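Local structure of hybrid kinase (Caulobacter vibrioides, 6QRL) at residues 93-97 with 109-114; 50-56 with 71-77; 3-9 with 29-34; 22-26 with 101-106. The protein is a hybrid histidine kinase that cyclic di-GMP activates; this chain is its pseudo-receiver domain, which binds the second messenger. All coordinates share one frame; numbering follows the deposited sequence.

How the interactions relate
Interactions 1, 2 and 3 all reach one parallel sheet, and interaction 4 packs two helices together on one face of it. Interactions 1 and 2 are neighbours, joined by probable hydrogen bonds such as Ser94 N to Ser73 O (2.8 Å). Interaction 3 meets interaction 2 where Val51 N lies 3.1 Å from Asn8 O. Leu53 CD2 of interaction 2 reaches Thr22 CG2 of interaction 4 at 3.8 Å. Interactions 1 and 4, with centres about 13 Å apart, share helix 103-111 and hold the same cyclic di-GMP, one at each guanine. Interaction 3 does not form part of the ligand site; the Ala29 side chain is about 9 Å from a bound cyclic di-GMP.

Interaction 1 of 4, residues 93-97 with 109-114; sequences FSGYL and QVLQAV. With C2E (9,9'-[(2R,3R,3aS,5S,7aR,9R,10R,10aS,12S,14aR)-3,5,10,12-tetrahydroxy-5,12-dioxidooctahydro-2H,7H-difuro[3,2-d:3',2'-j][1,3,7,9,2,8]tetraoxadiphosphacyclododecine-2,9-diyl]bis(2-amino-1,9-dihydro-6H-purin-6-one)), chain C.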
# COMPACT_ATOMS: atom_id res chain seq x y z
N PHE A 93 6.18 0.87 7.51
CA PHE A 93 4.86 0.38 7.05
C PHE A 93 3.83 0.45 8.18
O PHE A 93 4.13 0.11 9.32
CB PHE A 93 4.98 -1.03 6.50
CG PHE A 93 5.47 -1.06 5.07
CD1 PHE A 93 4.59 -0.80 4.03
CD2 PHE A 93 6.78 -1.39 4.78
CE1 PHE A 93 5.03 -0.85 2.71
CE2 PHE A 93 7.21 -1.45 3.46
CZ PHE A 93 6.34 -1.17 2.43
N SER A 94 2.63 0.87 7.86
CA SER A 94 1.50 1.01 8.81
C SER A 94 1.03 -0.38 9.26
O SER A 94 0.66 -0.55 10.41
CB SER A 94 0.38 1.77 8.14
OG SER A 94 -0.79 1.79 8.94
N GLY A 95 1.02 -1.33 8.33
CA GLY A 95 0.44 -2.67 8.53
C GLY A 95 0.69 -3.52 7.30
O GLY A 95 1.42 -3.11 6.37
N TYR A 96 0.13 -4.71 7.32
CA TYR A 96 0.29 -5.73 6.26
C TYR A 96 -1.10 -6.28 5.92
O TYR A 96 -2.04 -6.17 6.73
CB TYR A 96 1.24 -6.83 6.72
CG TYR A 96 0.69 -7.70 7.82
CD1 TYR A 96 0.95 -7.42 9.15
CD2 TYR A 96 -0.11 -8.80 7.52
CE1 TYR A 96 0.40 -8.19 10.17
CE2 TYR A 96 -0.63 -9.60 8.52
CZ TYR A 96 -0.36 -9.31 9.84
OH TYR A 96 -0.91 -10.09 10.81
N LEU A 97 -1.19 -6.87 4.73
CA LEU A 97 -2.32 -7.66 4.23
C LEU A 97 -1.73 -8.96 3.70
O LEU A 97 -0.66 -8.89 3.06
CB LEU A 97 -3.00 -6.86 3.13
CG LEU A 97 -3.79 -5.65 3.61
CD1 LEU A 97 -4.22 -4.76 2.46
CD2 LEU A 97 -4.98 -6.13 4.42
N GLN A 109 -7.29 -1.93 6.91
CA GLN A 109 -5.89 -1.42 6.92
C GLN A 109 -5.80 -0.06 6.20
O GLN A 109 -4.97 0.76 6.60
CB GLN A 109 -4.93 -2.44 6.33
CG GLN A 109 -4.73 -3.66 7.23
CD GLN A 109 -4.24 -3.31 8.61
OE1 GLN A 109 -3.30 -2.53 8.77
NE2 GLN A 109 -4.90 -3.88 9.62
N VAL A 110 -6.65 0.20 5.21
CA VAL A 110 -6.70 1.53 4.54
C VAL A 110 -7.30 2.56 5.50
O VAL A 110 -6.70 3.66 5.62
CB VAL A 110 -7.48 1.43 3.22
CG1 VAL A 110 -7.73 2.81 2.64
CG2 VAL A 110 -6.75 0.52 2.22
N LEU A 111 -8.40 2.23 6.19
CA LEU A 111 -9.05 3.19 7.13
C LEU A 111 -8.11 3.55 8.29
O LEU A 111 -8.17 4.71 8.72
CB LEU A 111 -10.36 2.62 7.68
CG LEU A 111 -11.48 2.49 6.65
CD1 LEU A 111 -12.82 2.17 7.34
CD2 LEU A 111 -11.63 3.76 5.81
N GLN A 112 -7.28 2.62 8.76
CA GLN A 112 -6.45 2.79 9.98
C GLN A 112 -5.02 3.21 9.63
O GLN A 112 -4.22 3.32 10.57
CB GLN A 112 -6.37 1.48 10.77
CG GLN A 112 -7.73 0.98 11.26
CD GLN A 112 -7.68 -0.46 11.75
OE1 GLN A 112 -6.61 -1.05 11.91
NE2 GLN A 112 -8.85 -1.03 11.98
N ALA A 113 -4.67 3.35 8.35
CA ALA A 113 -3.28 3.50 7.86
C ALA A 113 -2.64 4.77 8.48
O ALA A 113 -3.29 5.84 8.47
CB ALA A 113 -3.25 3.60 6.37
N VAL A 114 -1.41 4.64 8.97
CA VAL A 114 -0.66 5.70 9.72
C VAL A 114 0.56 6.03 8.87
O VAL A 114 0.98 5.17 8.03
CB VAL A 114 -0.29 5.26 11.15
CG1 VAL A 114 -1.51 4.93 12.01
CG2 VAL A 114 0.67 4.07 11.15
P1 C2E C . -3.16 -12.64 11.45
O2P C2E C . -2.55 -12.10 10.18
O1P C2E C . -2.26 -13.19 12.52
O5' C2E C . -3.89 -11.38 12.13
C5' C2E C . -4.34 -11.50 13.48
C4' C2E C . -4.97 -10.19 13.85
O4' C2E C . -3.96 -9.17 13.91
C3' C2E C . -5.97 -9.66 12.84
O3' C2E C . -7.21 -10.34 13.11
C2' C2E C . -5.95 -8.14 13.13
O2' C2E C . -7.05 -7.73 13.92
C1' C2E C . -4.61 -7.92 13.84
N9 C2E C . -3.67 -7.02 13.17
C8 C2E C . -2.76 -6.20 13.81
N7 C2E C . -1.98 -5.56 12.98
C5 C2E C . -2.36 -6.00 11.72
C6 C2E C . -1.87 -5.66 10.44
O6 C2E C . -0.94 -4.91 10.15
N1 C2E C . -2.54 -6.34 9.43
C2 C2E C . -3.57 -7.24 9.61
N2 C2E C . -4.08 -7.79 8.50
N3 C2E C . -4.04 -7.57 10.81
C4 C2E C . -3.40 -6.91 11.82
P11 C2E C . -8.14 -10.65 11.84
O21 C2E C . -8.13 -9.39 11.02
O11 C2E C . -9.44 -11.20 12.34
O5A C2E C . -7.39 -11.84 11.07
C5A C2E C . -7.42 -13.21 11.56
C4A C2E C . -6.63 -14.09 10.63
O4A C2E C . -7.36 -14.27 9.39
C3A C2E C . -5.27 -13.55 10.18
O3A C2E C . -4.30 -13.76 11.22
C2A C2E C . -5.04 -14.34 8.90
O2A C2E C . -4.62 -15.67 9.01
C1A C2E C . -6.45 -14.38 8.31
N91 C2E C . -6.66 -13.26 7.40
C81 C2E C . -7.03 -12.00 7.78
N71 C2E C . -7.09 -11.15 6.78
C51 C2E C . -6.73 -11.92 5.68
C61 C2E C . -6.63 -11.54 4.32
O61 C2E C . -6.77 -10.41 3.84
N11 C2E C . -6.25 -12.62 3.52
C21 C2E C . -6.02 -13.90 3.97
N21 C2E C . -5.70 -14.80 3.02
N31 C2E C . -6.08 -14.26 5.25
C41 C2E C . -6.46 -13.23 6.04
O HOH W 1 -2.82 -0.02 8.16
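The backbones come closest at Ser94 and Val114, with CA atoms 5.2 Å apart, where the chain leaving helix 103-111 passes the start of strand 95-98. Ser94 OG accepts a hydrogen bond from Val114 N at 2.9 Å (angle 154°). The hydroxyl sits anti to the Ser94 nitrogen (chi1 173°), on the side of Val114. It gives its own proton to a water. That water in turn donates to both Gln109 O and Gln109 OE1, the latter at 2.6 Å, so one water links Ser94 OG to both oxygens of Gln109. Further along, the Leu97 and Gln109 side chains slide past each other in opposite directions, with Leu97 CD2 3.7 Å from Gln109 CG. Gly95 has no side chain, and its CA lies 3.8 Å from Gln109 OE1. The Gln109 chain bends at chi2 (-57°), which lays its amide flat on one face of a guanine of cyclic di-GMP. The Tyr96 ring lies on the opposite face, nearly parallel, with C2E N1 3.5 Å above its plane. Tyr96 also reads the base edge: its N donates to C2E O6, and its O accepts from C2E N1 (2.8 Å) and C2E N2. Its hydroxyl donates to the phosphate oxygen C2E O2P at 2.7 Å, in the ring plane. The base is thus held between the last strand and last helix of a receiver fold, which here form a cyclic di-GMP site.

Interaction 2 of 4, residues 50-56 with 71-77; sequences AVLLIDA and RRSVVLL
Five backbone hydrogen bonds, each 2.9 Å long, join the segments: Leu52 N to Arg72 O, Val74 N to Leu52 O, Ile54 N to Val74 O, Leu76 N to Ile54 O and Ala56 N to Leu76 O. This is the alternation of parallel strands, here 51-55 and 73-77. A CA-H...O contact from Ser73 CA to Leu52 O (3.2 Å) supplements them.

Side chains pair on both faces. On one, Leu53 and Val74 lie side by side, pointing the same way, with Leu53 CD1 3.9 Å from Val74 CB. On the other, Ser73 OG rests 3.7 Å from Leu52 CB. Past the strand end, Ala56 CB meets Leu77 CD2 at 3.7 Å.

Arg71 closes the other end. Its chain bends at chi2 and chi3 (-62° and -61°) and turns the guanidinium back to Ala50. Arg71 NH2 donates to a lone pair of Ala50 O at 3.1 Å, exactly in the guanidinium plane. A water donates to the same oxygen and accepts from Arg71 NE and Arg72 N.

Further out, Val110 and Leu106 of helix 103-111 pack on Leu53. Asp55, the predicted phosphorylation site, bonds to Ser13 and Ala57 and forms a salt bridge with Lys99. The chemistry implies a mostly apolar sheet centre held by regular main-chain bonds, with a polar, receiver-like aspartate at the C-terminal end of strand 51-55.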
# COMPACT_ATOMS: atom_id res chain seq x y z
N ALA A 50 -3.30 9.55 -1.18
CA ALA A 50 -3.62 8.11 -1.40
C ALA A 50 -2.88 7.25 -0.37
O ALA A 50 -1.67 7.50 -0.11
CB ALA A 50 -3.26 7.70 -2.80
N VAL A 51 -3.56 6.25 0.17
CA VAL A 51 -2.87 5.15 0.91
C VAL A 51 -2.23 4.24 -0.14
O VAL A 51 -2.93 3.92 -1.12
CB VAL A 51 -3.84 4.38 1.81
CG1 VAL A 51 -3.19 3.17 2.45
CG2 VAL A 51 -4.44 5.30 2.86
N LEU A 52 -0.99 3.82 0.07
CA LEU A 52 -0.20 3.00 -0.89
C LEU A 52 -0.21 1.53 -0.47
O LEU A 52 0.29 1.24 0.63
CB LEU A 52 1.23 3.54 -0.96
CG LEU A 52 1.36 5.05 -1.18
CD1 LEU A 52 2.83 5.48 -1.14
CD2 LEU A 52 0.73 5.45 -2.51
N LEU A 53 -0.84 0.66 -1.25
CA LEU A 53 -0.72 -0.81 -1.07
C LEU A 53 0.49 -1.23 -1.92
O LEU A 53 0.47 -1.03 -3.14
CB LEU A 53 -2.00 -1.51 -1.53
CG LEU A 53 -3.17 -1.64 -0.56
CD1 LEU A 53 -3.14 -0.65 0.60
CD2 LEU A 53 -4.48 -1.60 -1.30
N ILE A 54 1.53 -1.72 -1.26
CA ILE A 54 2.84 -2.04 -1.90
C ILE A 54 3.06 -3.54 -1.79
O ILE A 54 3.23 -4.01 -0.66
CB ILE A 54 3.97 -1.22 -1.28
CG1 ILE A 54 3.71 0.28 -1.44
CG2 ILE A 54 5.32 -1.61 -1.88
CD1 ILE A 54 4.74 1.17 -0.76
N ASP A 55 3.09 -4.23 -2.93
CA ASP A 55 3.36 -5.68 -3.06
C ASP A 55 4.79 -5.98 -2.62
O ASP A 55 5.70 -5.40 -3.20
CB ASP A 55 3.08 -6.12 -4.50
CG ASP A 55 2.93 -7.63 -4.69
OD1 ASP A 55 3.37 -8.37 -3.78
OD2 ASP A 55 2.42 -8.05 -5.78
N ALA A 56 4.99 -6.87 -1.64
CA ALA A 56 6.34 -7.32 -1.21
C ALA A 56 7.10 -7.98 -2.37
O ALA A 56 8.33 -8.15 -2.27
CB ALA A 56 6.28 -8.27 -0.04
N ARG A 71 4.34 9.16 3.80
CA ARG A 71 3.15 8.54 3.19
C ARG A 71 2.63 7.41 4.09
O ARG A 71 3.35 6.99 5.03
CB ARG A 71 3.51 8.09 1.77
CG ARG A 71 3.95 9.24 0.85
CD ARG A 71 2.88 10.30 0.60
NE ARG A 71 1.70 9.71 -0.04
CZ ARG A 71 1.38 9.78 -1.33
NH1 ARG A 71 2.12 10.48 -2.18
NH2 ARG A 71 0.29 9.16 -1.77
N ARG A 72 1.39 6.99 3.82
CA ARG A 72 0.68 5.90 4.55
C ARG A 72 0.70 4.65 3.66
O ARG A 72 0.10 4.69 2.56
CB ARG A 72 -0.73 6.39 4.89
CG ARG A 72 -0.72 7.75 5.59
CD ARG A 72 -2.11 8.26 5.84
NE ARG A 72 -2.01 9.52 6.54
CZ ARG A 72 -2.37 9.73 7.81
NH1 ARG A 72 -2.95 8.78 8.52
NH2 ARG A 72 -2.19 10.93 8.34
N SER A 73 1.46 3.63 4.06
CA SER A 73 1.71 2.43 3.22
C SER A 73 1.41 1.15 3.99
O SER A 73 1.70 1.10 5.18
CB SER A 73 3.13 2.39 2.73
OG SER A 73 3.43 3.54 1.96
N VAL A 74 0.85 0.19 3.29
CA VAL A 74 0.52 -1.18 3.76
C VAL A 74 1.22 -2.15 2.81
O VAL A 74 1.03 -2.00 1.60
CB VAL A 74 -1.00 -1.40 3.73
CG1 VAL A 74 -1.37 -2.75 4.28
CG2 VAL A 74 -1.74 -0.30 4.47
N VAL A 75 1.92 -3.16 3.34
CA VAL A 75 2.66 -4.12 2.50
C VAL A 75 1.79 -5.36 2.26
O VAL A 75 1.17 -5.84 3.24
CB VAL A 75 4.03 -4.45 3.13
CG1 VAL A 75 3.89 -5.01 4.54
CG2 VAL A 75 4.83 -5.42 2.28
N LEU A 76 1.81 -5.91 1.05
CA LEU A 76 1.14 -7.20 0.70
C LEU A 76 2.15 -8.35 0.82
O LEU A 76 3.16 -8.33 0.09
CB LEU A 76 0.61 -7.13 -0.74
CG LEU A 76 -0.72 -6.41 -0.98
CD1 LEU A 76 -0.95 -5.25 -0.05
CD2 LEU A 76 -0.90 -6.01 -2.45
N LEU A 77 1.84 -9.36 1.63
CA LEU A 77 2.74 -10.47 2.01
C LEU A 77 2.08 -11.81 1.68
O LEU A 77 0.84 -11.90 1.80
CB LEU A 77 3.04 -10.41 3.51
CG LEU A 77 3.79 -9.16 4.00
CD1 LEU A 77 3.90 -9.15 5.52
CD2 LEU A 77 5.17 -9.12 3.40
O HOH W 2 -0.05 8.49 1.92

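Interaction 3 of 4, residues 3-9 with 29-34; sequences PLEGRNV and AGGRAY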
# COMPACT_ATOMS: atom_id res chain seq x y z
N PRO A 3 -17.62 1.61 2.54
CA PRO A 3 -16.79 2.12 3.63
C PRO A 3 -15.57 2.94 3.16
O PRO A 3 -15.02 3.63 3.97
CB PRO A 3 -16.37 0.84 4.37
CG PRO A 3 -16.39 -0.25 3.28
CD PRO A 3 -17.58 0.14 2.43
N LEU A 4 -15.19 2.84 1.89
CA LEU A 4 -14.05 3.63 1.32
C LEU A 4 -14.55 4.80 0.47
O LEU A 4 -13.72 5.36 -0.30
CB LEU A 4 -13.15 2.71 0.48
CG LEU A 4 -12.37 1.63 1.23
CD1 LEU A 4 -11.38 0.96 0.30
CD2 LEU A 4 -11.68 2.20 2.47
N GLU A 5 -15.83 5.18 0.56
CA GLU A 5 -16.34 6.35 -0.21
C GLU A 5 -15.41 7.56 0.03
O GLU A 5 -15.17 7.91 1.17
CB GLU A 5 -17.81 6.64 0.12
CG GLU A 5 -18.40 7.87 -0.58
CD GLU A 5 -18.43 7.90 -2.11
OE1 GLU A 5 -18.08 6.87 -2.77
OE2 GLU A 5 -18.82 8.97 -2.67
N GLY A 6 -14.89 8.15 -1.05
CA GLY A 6 -14.09 9.39 -1.01
C GLY A 6 -12.65 9.12 -0.61
O GLY A 6 -11.98 10.11 -0.21
N ARG A 7 -12.20 7.86 -0.61
CA ARG A 7 -10.80 7.52 -0.26
C ARG A 7 -10.03 7.12 -1.52
O ARG A 7 -10.60 6.40 -2.37
CB ARG A 7 -10.78 6.47 0.85
CG ARG A 7 -11.13 7.08 2.21
CD ARG A 7 -12.07 6.24 3.04
NE ARG A 7 -12.61 6.91 4.24
CZ ARG A 7 -11.88 7.34 5.28
NH1 ARG A 7 -10.56 7.20 5.30
NH2 ARG A 7 -12.48 7.92 6.31
N ASN A 8 -8.79 7.58 -1.62
CA ASN A 8 -7.85 7.24 -2.72
C ASN A 8 -6.88 6.15 -2.24
O ASN A 8 -6.33 6.27 -1.14
CB ASN A 8 -7.13 8.49 -3.22
CG ASN A 8 -8.08 9.48 -3.83
OD1 ASN A 8 -8.95 9.13 -4.64
ND2 ASN A 8 -7.91 10.74 -3.46
N VAL A 9 -6.72 5.09 -3.03
CA VAL A 9 -5.83 3.94 -2.69
C VAL A 9 -5.05 3.56 -3.95
O VAL A 9 -5.71 3.23 -4.97
CB VAL A 9 -6.62 2.73 -2.17
CG1 VAL A 9 -5.67 1.66 -1.66
CG2 VAL A 9 -7.67 3.11 -1.13
N ALA A 29 -15.64 -1.49 -2.69
CA ALA A 29 -15.76 -0.89 -1.34
C ALA A 29 -16.02 0.63 -1.42
O ALA A 29 -16.12 1.25 -0.35
CB ALA A 29 -14.52 -1.20 -0.55
N GLY A 30 -16.14 1.21 -2.62
CA GLY A 30 -16.49 2.63 -2.83
C GLY A 30 -15.27 3.54 -2.98
O GLY A 30 -15.47 4.74 -3.15
N GLY A 31 -14.05 3.01 -2.94
CA GLY A 31 -12.81 3.80 -3.07
C GLY A 31 -12.47 4.11 -4.52
O GLY A 31 -13.13 3.55 -5.41
N ARG A 32 -11.45 4.95 -4.74
CA ARG A 32 -10.86 5.21 -6.08
C ARG A 32 -9.47 4.56 -6.12
O ARG A 32 -8.66 4.85 -5.21
CB ARG A 32 -10.76 6.71 -6.35
CG ARG A 32 -11.95 7.29 -7.10
CD ARG A 32 -11.75 8.72 -7.65
NE ARG A 32 -12.60 9.67 -6.93
CZ ARG A 32 -12.51 9.98 -5.63
NH1 ARG A 32 -11.57 9.44 -4.86
NH2 ARG A 32 -13.37 10.83 -5.09
N ALA A 33 -9.24 3.72 -7.15
CA ALA A 33 -8.04 2.86 -7.30
C ALA A 33 -7.05 3.51 -8.28
O ALA A 33 -7.49 3.99 -9.31
CB ALA A 33 -8.42 1.47 -7.76
N TYR A 34 -5.76 3.51 -7.93
CA TYR A 34 -4.63 4.03 -8.75
C TYR A 34 -3.60 2.91 -8.93
O TYR A 34 -2.82 2.67 -8.01
CB TYR A 34 -4.05 5.32 -8.15
CG TYR A 34 -5.08 6.42 -8.12
CD1 TYR A 34 -5.95 6.50 -7.05
CD2 TYR A 34 -5.27 7.30 -9.18
CE1 TYR A 34 -6.97 7.45 -7.01
CE2 TYR A 34 -6.28 8.25 -9.16
CZ TYR A 34 -7.13 8.33 -8.06
OH TYR A 34 -8.17 9.21 -7.99
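Pro3 leads in, its CD 3.3 Å from Ala29 O. The next residue bonds to that same oxygen: Leu4 N donates to Ala29 O at 2.9 Å. Leu4 CD1 packs 3.9 Å from Ala29 CB. Gly30 follows helix 16-28 with positive phi, as the Schellman motif at its end requires, and Gly31 CA then sits 3.3 Å from Leu4 O. From Leu4 to Arg7 the chain makes a type II turn, with Gly6 in its third position. The turn delivers Arg7 O to Arg32 N, a nearly straight bond (172°). Here the two strands of a beta-alpha-beta unit begin to pair. Asn8 and Arg32 run side by side, pointing the same way, with Asn8 OD1 2.6 Å from Arg32 NH1. The Tyr34 ring stands almost upright to the Asn8 amide, planes 81° apart. Its OH makes only a weak, 3.4 Å bond to Asn8 OD1. Asn8 ND2 is hydrogen-bonded to Asp49 OD1. Val9 N donates to Arg32 O, and Val9 O accepts from Tyr34 N. Its side chain packs on Ile26 and Val110. Main-chain bonds thus set the strand register, while polar Asn8 and buried Val9 mark two chemically different sides of the sheet.

Interaction 4 of 4, residues 22-26 with 101-106; sequences TARQI and LRAASL. With C2E (9,9'-[(2R,3R,3aS,5S,7aR,9R,10R,10aS,12S,14aR)-3,5,10,12-tetrahydroxy-5,12-dioxidooctahydro-2H,7H-difuro[3,2-d:3',2'-j][1,3,7,9,2,8]tetraoxadiphosphacyclododecine-2,9-diyl]bis(2-amino-1,9-dihydro-6H-purin-6-one)), chain C.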
# COMPACT_ATOMS: atom_id res chain seq x y z
N THR A 22 -6.92 -6.14 -6.94
CA THR A 22 -6.90 -5.17 -5.82
C THR A 22 -7.67 -3.92 -6.24
O THR A 22 -8.49 -3.45 -5.44
CB THR A 22 -5.47 -4.86 -5.36
OG1 THR A 22 -4.77 -6.10 -5.16
CG2 THR A 22 -5.43 -4.06 -4.08
N ALA A 23 -7.48 -3.42 -7.47
CA ALA A 23 -8.25 -2.25 -7.96
C ALA A 23 -9.76 -2.56 -7.92
O ALA A 23 -10.56 -1.70 -7.46
CB ALA A 23 -7.81 -1.83 -9.33
N ARG A 24 -10.18 -3.77 -8.32
CA ARG A 24 -11.63 -4.13 -8.29
C ARG A 24 -12.14 -4.16 -6.83
O ARG A 24 -13.26 -3.69 -6.62
CB ARG A 24 -11.87 -5.44 -9.06
CG ARG A 24 -11.66 -5.30 -10.57
CD ARG A 24 -12.09 -6.55 -11.33
NE ARG A 24 -11.09 -7.13 -12.24
CZ ARG A 24 -11.09 -7.04 -13.57
NH1 ARG A 24 -12.03 -6.36 -14.22
NH2 ARG A 24 -10.13 -7.64 -14.27
N GLN A 25 -11.34 -4.65 -5.87
CA GLN A 25 -11.72 -4.68 -4.42
C GLN A 25 -11.82 -3.25 -3.89
O GLN A 25 -12.80 -2.98 -3.18
CB GLN A 25 -10.73 -5.47 -3.57
CG GLN A 25 -10.84 -6.96 -3.82
CD GLN A 25 -9.83 -7.68 -3.00
OE1 GLN A 25 -8.68 -7.25 -2.93
NE2 GLN A 25 -10.27 -8.73 -2.31
N ILE A 26 -10.88 -2.36 -4.26
CA ILE A 26 -10.91 -0.95 -3.78
C ILE A 26 -12.22 -0.32 -4.25
O ILE A 26 -12.90 0.26 -3.42
CB ILE A 26 -9.68 -0.18 -4.28
CG1 ILE A 26 -8.41 -0.63 -3.55
CG2 ILE A 26 -9.89 1.32 -4.18
CD1 ILE A 26 -7.14 -0.30 -4.29
N LEU A 101 -5.91 -11.28 -0.80
CA LEU A 101 -6.52 -10.24 0.06
C LEU A 101 -8.02 -10.50 0.29
O LEU A 101 -8.76 -10.81 -0.69
CB LEU A 101 -6.38 -8.86 -0.58
CG LEU A 101 -4.99 -8.35 -0.93
CD1 LEU A 101 -4.98 -6.82 -0.98
CD2 LEU A 101 -3.92 -8.86 0.03
N ARG A 102 -8.46 -10.29 1.51
CA ARG A 102 -9.90 -10.21 1.88
C ARG A 102 -10.32 -8.74 1.81
O ARG A 102 -9.63 -7.91 2.42
CB ARG A 102 -10.12 -10.72 3.30
CG ARG A 102 -10.06 -12.23 3.42
CD ARG A 102 -10.09 -12.62 4.87
NE ARG A 102 -9.83 -14.04 5.01
CZ ARG A 102 -9.68 -14.67 6.17
NH1 ARG A 102 -9.79 -14.00 7.29
NH2 ARG A 102 -9.47 -15.98 6.18
N ALA A 103 -11.43 -8.45 1.14
CA ALA A 103 -11.97 -7.07 1.02
C ALA A 103 -12.02 -6.41 2.40
O ALA A 103 -11.57 -5.28 2.52
CB ALA A 103 -13.34 -7.09 0.37
N ALA A 104 -12.60 -7.07 3.40
CA ALA A 104 -12.81 -6.49 4.75
C ALA A 104 -11.46 -6.10 5.38
O ALA A 104 -11.41 -5.08 6.07
CB ALA A 104 -13.57 -7.46 5.64
N SER A 105 -10.41 -6.89 5.13
CA SER A 105 -9.07 -6.64 5.70
C SER A 105 -8.45 -5.44 5.00
O SER A 105 -7.84 -4.59 5.68
CB SER A 105 -8.20 -7.86 5.59
OG SER A 105 -8.65 -8.90 6.44
N LEU A 106 -8.60 -5.38 3.67
CA LEU A 106 -8.09 -4.24 2.86
C LEU A 106 -8.72 -2.95 3.41
O LEU A 106 -7.98 -2.00 3.71
CB LEU A 106 -8.43 -4.47 1.38
CG LEU A 106 -7.91 -3.39 0.43
CD1 LEU A 106 -7.74 -3.96 -0.99
CD2 LEU A 106 -8.85 -2.19 0.41
P1 C2E C . -3.16 -12.64 11.45
O2P C2E C . -2.55 -12.10 10.18
O1P C2E C . -2.26 -13.19 12.52
O5' C2E C . -3.89 -11.38 12.13
C5' C2E C . -4.34 -11.50 13.48
C4' C2E C . -4.97 -10.19 13.85
O4' C2E C . -3.96 -9.17 13.91
C3' C2E C . -5.97 -9.66 12.84
O3' C2E C . -7.21 -10.34 13.11
C2' C2E C . -5.95 -8.14 13.13
O2' C2E C . -7.05 -7.73 13.92
C1' C2E C . -4.61 -7.92 13.84
N9 C2E C . -3.67 -7.02 13.17
C8 C2E C . -2.76 -6.20 13.81
N7 C2E C . -1.98 -5.56 12.98
C5 C2E C . -2.36 -6.00 11.72
C6 C2E C . -1.87 -5.66 10.44
O6 C2E C . -0.94 -4.91 10.15
N1 C2E C . -2.54 -6.34 9.43
C2 C2E C . -3.57 -7.24 9.61
N2 C2E C . -4.08 -7.79 8.50
N3 C2E C . -4.04 -7.57 10.81
C4 C2E C . -3.40 -6.91 11.82
P11 C2E C . -8.14 -10.65 11.84
O21 C2E C . -8.13 -9.39 11.02
O11 C2E C . -9.44 -11.20 12.34
O5A C2E C . -7.39 -11.84 11.07
C5A C2E C . -7.42 -13.21 11.56
C4A C2E C . -6.63 -14.09 10.63
O4A C2E C . -7.36 -14.27 9.39
C3A C2E C . -5.27 -13.55 10.18
O3A C2E C . -4.30 -13.76 11.22
C2A C2E C . -5.04 -14.34 8.90
O2A C2E C . -4.62 -15.67 9.01
C1A C2E C . -6.45 -14.38 8.31
N91 C2E C . -6.66 -13.26 7.40
C81 C2E C . -7.03 -12.00 7.78
N71 C2E C . -7.09 -11.15 6.78
C51 C2E C . -6.73 -11.92 5.68
C61 C2E C . -6.63 -11.54 4.32
O61 C2E C . -6.77 -10.41 3.84
N11 C2E C . -6.25 -12.62 3.52
C21 C2E C . -6.02 -13.90 3.97
N21 C2E C . -5.70 -14.80 3.02
N31 C2E C . -6.08 -14.26 5.25
C41 C2E C . -6.46 -13.23 6.04
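Gln25 of helix 16-28 reaches across to Leu101, just ahead of helix 103-111. These are the first and last helices of the receiver fold, packed side by side on one face of the sheet. The Gln25 chain is extended beyond CG (chi2 178°), and this carries its amide to the other segment. Gln25 NE2 donates to Leu101 O at 3.0 Å with an N-H...O angle of 160°. The oxygen lies in the plane of the amide. The donor, however, comes from above the Leu101 carbonyl, 58° out of its plane, so it does not use a lone pair. The other amide branch faces carbon: Gln25 OE1 lies 3.7 Å from Leu101 CB and also touches Leu106 CD1.

The rest of the contact is apolar. Leu106 CD1 wedges between Thr22 and Ile26, 3.9 Å from Thr22 CG2. Thr22 and Leu106 cross at a slant, and Leu53 of the sheet packs against both. Thr22 keeps its hydroxyl for Val18 O of its own helix.

The CB of Arg102, at the N-cap position, points away from segment 22-26. The extended Arg102 chain runs along a guanine of cyclic di-GMP and sets the guanidinium over the base face, with C2E C41 3.4 Å above its centre. Arg102 NH2 bonds to a second cyclic di-GMP molecule, as does Ala103 N. With Gln25 and Leu101, these residues line a cyclic di-GMP pocket. The first guanine is also held at its edge. Arg102 N donates to C2E O61 at 2.9 Å, and Ser105 OG donates to C2E N71 at 2.8 Å.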